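Local coordinates for substrate-binding protein (Synechococcus sp., PDB 6WPN) that probably binds a sugar or oligosaccharide in the periplasm, as a solute-binding protein serving transport into this marine cyanobacterium, at residues Arg222-Arg233 and Ala402-Val413. Sequence-based numbering, arbitrary orientation.
Sequences RKAFAFWTDLYR and AMLGQISSDQAV
Arg233 reaches from the last turn of helix 219-233 to the end of helix 388-403 and grips Ala402 O side-on with two nitrogens, NE at 2.9 Å and NH2 at 2.8 Å. The oxygen lies in the guanidinium plane; NH2 comes in on a lone pair, while NE sits nearly in line with the C=O bond. A chain extended from CG to NE (chi3 180°) carries the group there, and Gly405 CA lies over one guanidinium face. One turn back, Thr229 sets CG2 3.5 Å from Ala402 O, and its OG1 bonds Phe225 O, donating from above the carbonyl plane. Selenomethionine Met403 crosses Tyr232 at about a right angle, CB 3.7 Å from Tyr232 CD2 and SE placed obliquely to the ring in a Met-aromatic contact; its CE packs on Trp228 CB. At the other end Val413 CG2 lies over one face of the Phe225 ring, 3.7 Å from the centroid, a CH-pi contact, while Ala412 CB meets Phe225 CE2 at 3.7 Å. An alanine in place of Phe225 would probably open a gap beneath Val413 and Ala412 and leave helix 409-427 less firmly seated.

Farther out, Phe200 meets the Phe225 ring steeply and Ile395 also packs on it; Arg239 O takes the Tyr232 hydroxyl. Gly405, with positive phi, ends helix 388-403 in a Schellman motif, and Ser408 N-caps the next helix through OG to Gln411 N. Helix 219-233 packs across the junction between helix 388-403 and helix 409-427, touching both helices and the loop between them; the axes of 222-233 and 409-413 make an angle of 128°. Gly405 N also donates to Ala402 O, so this helix-end carbonyl has three donors, and the arginine's positive charge is likely to be stabilised there by the negative end of the helix dipole.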
loop_
_atom_site.group_PDB
_atom_site.type_symbol
_atom_site.label_atom_id
_atom_site.label_comp_id
_atom_site.label_asym_id
_atom_site.label_seq_id
_atom_site.Cartn_x
_atom_site.Cartn_y
_atom_site.Cartn_z
ATOM N N ARG A 222 -0.153 23.647 3.470
ATOM C CA ARG A 222 -0.159 24.607 2.372
ATOM C C ARG A 222 1.059 24.415 1.479
ATOM O O ARG A 222 0.964 24.516 0.250
ATOM C CB ARG A 222 -0.202 26.031 2.924
ATOM C CG ARG A 222 -1.455 26.346 3.720
ATOM C CD ARG A 222 -1.537 27.820 4.072
ATOM N NE ARG A 222 -0.603 28.196 5.129
ATOM C CZ ARG A 222 -0.862 28.097 6.431
ATOM N NH1 ARG A 222 -2.029 27.624 6.846
ATOM N NH2 ARG A 222 0.050 28.469 7.320
ATOM N N LYS A 223 2.210 24.118 2.081
ATOM C CA LYS A 223 3.408 23.843 1.300
ATOM C C LYS A 223 3.225 22.587 0.455
ATOM O O LYS A 223 3.647 22.544 -0.707
ATOM C CB LYS A 223 4.610 23.728 2.238
ATOM C CG LYS A 223 5.947 23.458 1.580
ATOM C CD LYS A 223 7.045 23.435 2.639
ATOM C CE LYS A 223 8.344 22.851 2.117
ATOM N NZ LYS A 223 9.390 22.815 3.186
ATOM N N ALA A 224 2.577 21.565 1.018
ATOM C CA ALA A 224 2.349 20.326 0.281
ATOM C C ALA A 224 1.361 20.529 -0.861
ATOM O O ALA A 224 1.545 19.972 -1.950
ATOM C CB ALA A 224 1.856 19.236 1.230
ATOM N N PHE A 225 0.283 21.283 -0.620
ATOM C CA PHE A 225 -0.662 21.593 -1.691
ATOM C C PHE A 225 0.012 22.364 -2.817
ATOM O O PHE A 225 -0.183 22.061 -4.000
ATOM C CB PHE A 225 -1.849 22.394 -1.146
ATOM C CG PHE A 225 -3.043 21.551 -0.781
ATOM C CD1 PHE A 225 -3.077 20.842 0.407
ATOM C CD2 PHE A 225 -4.131 21.470 -1.635
ATOM C CE1 PHE A 225 -4.182 20.068 0.739
ATOM C CE2 PHE A 225 -5.230 20.697 -1.312
ATOM C CZ PHE A 225 -5.255 19.997 -0.123
ATOM N N ALA A 226 0.802 23.379 -2.466
ATOM C CA ALA A 226 1.507 24.159 -3.478
ATOM C C ALA A 226 2.517 23.303 -4.230
ATOM O O ALA A 226 2.733 23.497 -5.432
ATOM C CB ALA A 226 2.197 25.357 -2.828
ATOM N N PHE A 227 3.154 22.361 -3.533
ATOM C CA PHE A 227 4.117 21.472 -4.171
ATOM C C PHE A 227 3.494 20.759 -5.364
ATOM O O PHE A 227 4.009 20.828 -6.486
ATOM C CB PHE A 227 4.638 20.462 -3.143
ATOM C CG PHE A 227 5.621 19.459 -3.695
ATOM C CD1 PHE A 227 5.185 18.230 -4.170
ATOM C CD2 PHE A 227 6.982 19.734 -3.710
ATOM C CE1 PHE A 227 6.082 17.299 -4.667
ATOM C CE2 PHE A 227 7.890 18.806 -4.200
ATOM C CZ PHE A 227 7.440 17.585 -4.682
ATOM N N TRP A 228 2.361 20.094 -5.141
ATOM C CA TRP A 228 1.738 19.307 -6.198
ATOM C C TRP A 228 1.048 20.193 -7.225
ATOM O O TRP A 228 1.055 19.884 -8.422
ATOM C CB TRP A 228 0.761 18.313 -5.580
ATOM C CG TRP A 228 1.481 17.257 -4.817
ATOM C CD1 TRP A 228 1.533 17.108 -3.464
ATOM C CD2 TRP A 228 2.283 16.212 -5.367
ATOM N NE1 TRP A 228 2.313 16.024 -3.135
ATOM C CE2 TRP A 228 2.784 15.457 -4.288
ATOM C CE3 TRP A 228 2.628 15.839 -6.672
ATOM C CZ2 TRP A 228 3.603 14.349 -4.474
ATOM C CZ3 TRP A 228 3.441 14.742 -6.852
ATOM C CH2 TRP A 228 3.919 14.009 -5.761
ATOM N N THR A 229 0.453 21.303 -6.783
ATOM C CA THR A 229 -0.171 22.224 -7.724
ATOM C C THR A 229 0.858 22.776 -8.705
ATOM O O THR A 229 0.650 22.749 -9.923
ATOM C CB THR A 229 -0.848 23.367 -6.967
ATOM O OG1 THR A 229 -1.866 22.837 -6.111
ATOM C CG2 THR A 229 -1.476 24.356 -7.946
ATOM N N ASP A 230 1.992 23.250 -8.185
ATOM C CA ASP A 230 3.013 23.856 -9.034
ATOM C C ASP A 230 3.639 22.833 -9.979
ATOM O O ASP A 230 3.940 23.152 -11.134
ATOM C CB ASP A 230 4.089 24.511 -8.167
ATOM C CG ASP A 230 3.561 25.690 -7.367
ATOM O OD1 ASP A 230 2.548 26.297 -7.782
ATOM O OD2 ASP A 230 4.164 26.016 -6.320
ATOM N N LEU A 231 3.843 21.602 -9.514
ATOM C CA LEU A 231 4.378 20.571 -10.398
ATOM C C LEU A 231 3.460 20.354 -11.596
ATOM O O LEU A 231 3.916 20.303 -12.744
ATOM C CB LEU A 231 4.577 19.263 -9.630
ATOM C CG LEU A 231 5.815 19.129 -8.741
ATOM C CD1 LEU A 231 5.885 17.732 -8.156
ATOM C CD2 LEU A 231 7.078 19.441 -9.507
ATOM N N TYR A 232 2.153 20.259 -11.347
ATOM C CA TYR A 232 1.221 20.011 -12.442
ATOM C C TYR A 232 1.139 21.209 -13.378
ATOM O O TYR A 232 1.159 21.050 -14.604
ATOM C CB TYR A 232 -0.165 19.678 -11.893
ATOM C CG TYR A 232 -1.094 19.156 -12.960
ATOM C CD1 TYR A 232 -1.086 17.811 -13.315
ATOM C CD2 TYR A 232 -1.948 20.008 -13.643
ATOM C CE1 TYR A 232 -1.923 17.327 -14.296
ATOM C CE2 TYR A 232 -2.788 19.530 -14.632
ATOM C CZ TYR A 232 -2.769 18.190 -14.953
ATOM O OH TYR A 232 -3.602 17.709 -15.930
ATOM N N ARG A 233 1.051 22.415 -12.818
ATOM C CA ARG A 233 0.855 23.596 -13.644
ATOM C C ARG A 233 2.056 23.873 -14.537
ATOM O O ARG A 233 1.896 24.443 -15.620
ATOM C CB ARG A 233 0.574 24.810 -12.760
ATOM C CG ARG A 233 -0.708 24.725 -11.957
ATOM C CD ARG A 233 -1.132 26.111 -11.507
ATOM N NE ARG A 233 -2.369 26.092 -10.736
ATOM C CZ ARG A 233 -2.937 27.176 -10.218
ATOM N NH1 ARG A 233 -2.372 28.362 -10.391
ATOM N NH2 ARG A 233 -4.067 27.073 -9.532
ATOM N N ALA A 402 -7.155 22.766 -7.983
ATOM C CA ALA A 402 -6.048 23.711 -8.000
ATOM C C ALA A 402 -5.044 23.389 -9.097
ATOM O O ALA A 402 -4.461 24.307 -9.685
ATOM C CB ALA A 402 -5.351 23.731 -6.640
HETATM N N MSE A 403 -4.837 22.111 -9.391
HETATM C CA MSE A 403 -3.908 21.707 -10.438
HETATM C C MSE A 403 -4.415 22.131 -11.805
HETATM O O MSE A 403 -3.636 22.556 -12.659
HETATM C CB MSE A 403 -3.686 20.197 -10.409
HETATM C CG MSE A 403 -2.821 19.720 -9.260
HETATM SE SE MSE A 403 -2.895 17.785 -9.101
HETATM C CE MSE A 403 -0.995 17.405 -8.836
ATOM N N LEU A 404 -5.724 22.015 -12.013
ATOM C CA LEU A 404 -6.334 22.430 -13.269
ATOM C C LEU A 404 -6.473 23.942 -13.390
ATOM O O LEU A 404 -6.984 24.422 -14.409
ATOM C CB LEU A 404 -7.707 21.772 -13.429
ATOM C CG LEU A 404 -7.708 20.259 -13.650
ATOM C CD1 LEU A 404 -9.123 19.701 -13.598
ATOM C CD2 LEU A 404 -7.055 19.927 -14.981
ATOM N N GLY A 405 -6.026 24.697 -12.389
ATOM C CA GLY A 405 -6.111 26.140 -12.443
ATOM C C GLY A 405 -7.484 26.719 -12.195
ATOM O O GLY A 405 -7.722 27.879 -12.541
ATOM N N GLN A 406 -8.406 25.951 -11.609
ATOM C CA GLN A 406 -9.734 26.491 -11.335
ATOM C C GLN A 406 -9.754 27.310 -10.051
ATOM O O GLN A 406 -10.556 28.239 -9.929
ATOM C CB GLN A 406 -10.761 25.360 -11.263
ATOM C CG GLN A 406 -10.918 24.596 -12.569
ATOM C CD GLN A 406 -11.571 23.239 -12.386
ATOM O OE1 GLN A 406 -12.063 22.913 -11.304
ATOM N NE2 GLN A 406 -11.553 22.428 -13.437
ATOM N N ILE A 407 -8.898 26.972 -9.086
ATOM C CA ILE A 407 -8.734 27.727 -7.850
ATOM C C ILE A 407 -7.249 27.731 -7.496
ATOM O O ILE A 407 -6.446 27.003 -8.082
ATOM C CB ILE A 407 -9.561 27.143 -6.682
ATOM C CG1 ILE A 407 -9.154 25.692 -6.407
ATOM C CG2 ILE A 407 -11.051 27.211 -6.975
ATOM C CD1 ILE A 407 -9.918 25.055 -5.275
ATOM N N SER A 408 -6.890 28.564 -6.523
ATOM C CA SER A 408 -5.528 28.590 -6.019
ATOM C C SER A 408 -5.290 27.431 -5.050
ATOM O O SER A 408 -6.225 26.770 -4.584
ATOM C CB SER A 408 -5.236 29.911 -5.317
ATOM O OG SER A 408 -5.864 29.934 -4.055
ATOM N N SER A 409 -4.008 27.199 -4.743
ATOM C CA SER A 409 -3.628 26.132 -3.818
ATOM C C SER A 409 -4.211 26.363 -2.430
ATOM O O SER A 409 -4.776 25.445 -1.824
ATOM C CB SER A 409 -2.103 26.037 -3.728
ATOM O OG SER A 409 -1.510 25.864 -5.000
ATOM N N ASP A 410 -4.062 27.582 -1.901
ATOM C CA ASP A 410 -4.631 27.899 -0.595
ATOM C C ASP A 410 -6.144 27.788 -0.617
ATOM O O ASP A 410 -6.757 27.416 0.390
ATOM C CB ASP A 410 -4.206 29.295 -0.139
ATOM C CG ASP A 410 -2.708 29.410 0.064
ATOM O OD1 ASP A 410 -2.061 28.368 0.305
ATOM O OD2 ASP A 410 -2.183 30.545 0.009
ATOM N N GLN A 411 -6.763 28.131 -1.748
ATOM C CA GLN A 411 -8.205 27.977 -1.877
ATOM C C GLN A 411 -8.596 26.509 -1.762
ATOM O O GLN A 411 -9.610 26.175 -1.143
ATOM C CB GLN A 411 -8.659 28.551 -3.219
ATOM C CG GLN A 411 -10.142 28.812 -3.341
ATOM C CD GLN A 411 -10.580 29.995 -2.505
ATOM O OE1 GLN A 411 -9.769 30.857 -2.161
ATOM N NE2 GLN A 411 -11.871 30.055 -2.188
ATOM N N ALA A 412 -7.785 25.615 -2.332
ATOM C CA ALA A 412 -8.045 24.186 -2.185
ATOM C C ALA A 412 -7.922 23.749 -0.730
ATOM O O ALA A 412 -8.750 22.978 -0.230
ATOM C CB ALA A 412 -7.090 23.383 -3.071
ATOM N N VAL A 413 -6.888 24.238 -0.039
ATOM C CA VAL A 413 -6.683 23.903 1.368
ATOM C C VAL A 413 -7.898 24.297 2.191
ATOM O O VAL A 413 -8.402 23.512 3.003
ATOM C CB VAL A 413 -5.409 24.585 1.897
ATOM C CG1 VAL A 413 -5.224 24.288 3.375
ATOM C CG2 VAL A 413 -4.202 24.133 1.096
#